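Local coordinates for foldase protein PrsA 2 (Bacillus anthracis, PDB 6VJ4) that catalyses the cis-trans isomerisation of peptidyl-prolyl bonds, helps secreted proteins fold outside the cell and is important for secretion of the protective antigen, at residues D47-D50 and K51-K55. Sequence-based numbering, arbitrary orientation.
Sequences DDVD and KEVQK
V53 holds CG1 anti to its backbone N (chi1 164°), which leaves CG2 beside that N and leaning back over the preceding turn. There V53 CG2 lies 3.4 Å from V49 O and 4.4 Å from V49 CG1. V53 N also bonds to V49 O, at 2.9 Å, and lies in the plane of that carbonyl. V49 O is thus met by both the amide and a methyl of V53. At the next residue, Q54 has CG anti to its carbonyl carbon (chi1 -64°). This sets Q54 CG 3.2 Å from D50 O, while Q54 N bonds to D50 O at 2.8 Å. K51 N to D47 O and E52 N to D48 O complete the run of i to i+4 bonds. The bond from E52 N to D48 O is the longer of these two, at 3.2 Å. E52 turns its carboxylate away from the earlier turn. E52 OE2 forms a salt bridge with K86. E52 OE1 forms another with K55 NZ, at 3.4 Å, in which the hydrogen bond is weak. V49 rests on K80 and K84, and V53 and E52 touch I83. V49 and V53, one turn apart, are part of the buried face of an amphipathic alpha-helix, 46-60, packed against helix 76-95.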
ATOM      1  N   ASP A  47       2.962  26.767   5.042  1.00 68.52           N
ATOM      2  CA  ASP A  47       3.626  27.885   5.764  1.00 69.32           C
ATOM      3  C   ASP A  47       4.518  27.296   6.864  1.00 69.84           C
ATOM      4  O   ASP A  47       5.684  27.728   6.968  1.00 69.33           O
ATOM      5  CB  ASP A  47       2.615  28.874   6.353  1.00 73.83           C
ATOM      6  CG  ASP A  47       1.830  29.684   5.329  1.00 78.64           C
ATOM      7  OD1 ASP A  47       2.155  29.598   4.128  1.00 83.37           O
ATOM      8  OD2 ASP A  47       0.899  30.401   5.744  1.00 80.73           O
ATOM      9  N   ASP A  48       3.988  26.341   7.639  1.00 66.93           N
ATOM     10  CA  ASP A  48       4.761  25.696   8.737  1.00 65.83           C
ATOM     11  C   ASP A  48       5.951  24.928   8.143  1.00 60.46           C
ATOM     12  O   ASP A  48       7.030  24.963   8.755  1.00 59.67           O
ATOM     13  CB  ASP A  48       3.891  24.747   9.570  1.00 69.78           C
ATOM     14  CG  ASP A  48       2.723  25.411  10.283  1.00 75.87           C
ATOM     15  OD1 ASP A  48       2.521  26.626  10.081  1.00 82.12           O
ATOM     16  OD2 ASP A  48       2.017  24.701  11.030  1.00 79.10           O
ATOM     17  N   VAL A  49       5.743  24.252   7.009  1.00 59.31           N
ATOM     18  CA  VAL A  49       6.817  23.454   6.339  1.00 59.14           C
ATOM     19  C   VAL A  49       7.917  24.409   5.861  1.00 61.33           C
ATOM     20  O   VAL A  49       9.102  24.147   6.166  1.00 58.37           O
ATOM     21  CB  VAL A  49       6.265  22.616   5.167  1.00 60.10           C
ATOM     22  CG1 VAL A  49       7.383  22.004   4.333  1.00 62.78           C
ATOM     23  CG2 VAL A  49       5.299  21.535   5.636  1.00 62.11           C
ATOM     24  N   ASP A  50       7.529  25.467   5.139  1.00 64.15           N
ATOM     25  CA  ASP A  50       8.493  26.456   4.584  1.00 67.99           C
ATOM     26  C   ASP A  50       9.270  27.113   5.731  1.00 67.45           C
ATOM     27  O   ASP A  50      10.484  27.323   5.564  1.00 63.95           O
ATOM     28  CB  ASP A  50       7.781  27.482   3.697  1.00 74.09           C
ATOM     29  CG  ASP A  50       7.167  26.890   2.435  1.00 78.66           C
ATOM     30  OD1 ASP A  50       7.559  25.764   2.058  1.00 78.12           O
ATOM     31  OD2 ASP A  50       6.293  27.556   1.841  1.00 80.84           O
ATOM     32  N   LYS A  51       8.608  27.401   6.858  1.00 67.04           N
ATOM     33  CA  LYS A  51       9.318  28.033   8.003  1.00 70.75           C
ATOM     34  C   LYS A  51      10.408  27.084   8.514  1.00 69.52           C
ATOM     35  O   LYS A  51      11.507  27.571   8.842  1.00 71.68           O
ATOM     36  CB  LYS A  51       8.344  28.412   9.125  1.00 76.88           C
ATOM     37  CG  LYS A  51       9.011  28.864  10.419  1.00 82.48           C
ATOM     38  CD  LYS A  51       8.099  29.616  11.370  1.00 87.83           C
ATOM     39  CE  LYS A  51       7.720  30.993  10.865  1.00 92.56           C
ATOM     40  NZ  LYS A  51       6.870  31.724  11.836  1.00 96.56           N
ATOM     41  N   GLU A  52      10.113  25.781   8.571  1.00 67.39           N
ATOM     42  CA  GLU A  52      11.110  24.793   9.063  1.00 68.35           C
ATOM     43  C   GLU A  52      12.240  24.687   8.030  1.00 65.38           C
ATOM     44  O   GLU A  52      13.400  24.512   8.445  1.00 64.55           O
ATOM     45  CB  GLU A  52      10.439  23.441   9.323  1.00 70.76           C
ATOM     46  CG  GLU A  52      11.313  22.450  10.079  1.00 73.48           C
ATOM     47  CD  GLU A  52      11.625  22.826  11.520  1.00 74.09           C
ATOM     48  OE1 GLU A  52      10.982  23.759  12.043  1.00 75.30           O
ATOM     49  OE2 GLU A  52      12.515  22.184  12.116  1.00 79.63           O
ATOM     50  N   VAL A  53      11.904  24.801   6.739  1.00 63.77           N
ATOM     51  CA  VAL A  53      12.925  24.742   5.646  1.00 63.36           C
ATOM     52  C   VAL A  53      13.852  25.956   5.770  1.00 63.19           C
ATOM     53  O   VAL A  53      15.078  25.768   5.661  1.00 59.29           O
ATOM     54  CB  VAL A  53      12.282  24.692   4.245  1.00 65.08           C
ATOM     55  CG1 VAL A  53      13.289  25.020   3.152  1.00 67.34           C
ATOM     56  CG2 VAL A  53      11.603  23.358   3.965  1.00 65.13           C
ATOM     57  N   GLN A  54      13.280  27.149   5.981  1.00 67.16           N
ATOM     58  CA  GLN A  54      14.074  28.405   6.094  1.00 71.00           C
ATOM     59  C   GLN A  54      14.971  28.352   7.335  1.00 70.04           C
ATOM     60  O   GLN A  54      16.091  28.898   7.274  1.00 69.67           O
ATOM     61  CB  GLN A  54      13.155  29.627   6.158  1.00 74.34           C
ATOM     62  CG  GLN A  54      12.334  29.839   4.893  1.00 77.71           C
ATOM     63  CD  GLN A  54      13.190  30.032   3.665  1.00 82.03           C
ATOM     64  OE1 GLN A  54      14.372  30.367   3.745  1.00 80.00           O
ATOM     65  NE2 GLN A  54      12.586  29.834   2.505  1.00 87.64           N
ATOM     66  N   LYS A  55      14.498  27.718   8.409  1.00 73.15           N
ATOM     67  CA  LYS A  55      15.296  27.621   9.658  1.00 78.55           C
ATOM     68  C   LYS A  55      16.572  26.822   9.351  1.00 77.88           C
ATOM     69  O   LYS A  55      17.618  27.125   9.951  1.00 80.24           O
ATOM     70  CB  LYS A  55      14.441  26.999  10.769  1.00 81.17           C
ATOM     71  CG  LYS A  55      14.893  27.316  12.189  1.00 86.29           C
ATOM     72  CD  LYS A  55      13.962  26.795  13.267  1.00 89.03           C
ATOM     73  CE  LYS A  55      13.900  25.284  13.331  1.00 88.85           C
ATOM     74  NZ  LYS A  55      13.105  24.822  14.494  1.00 90.21           N
TER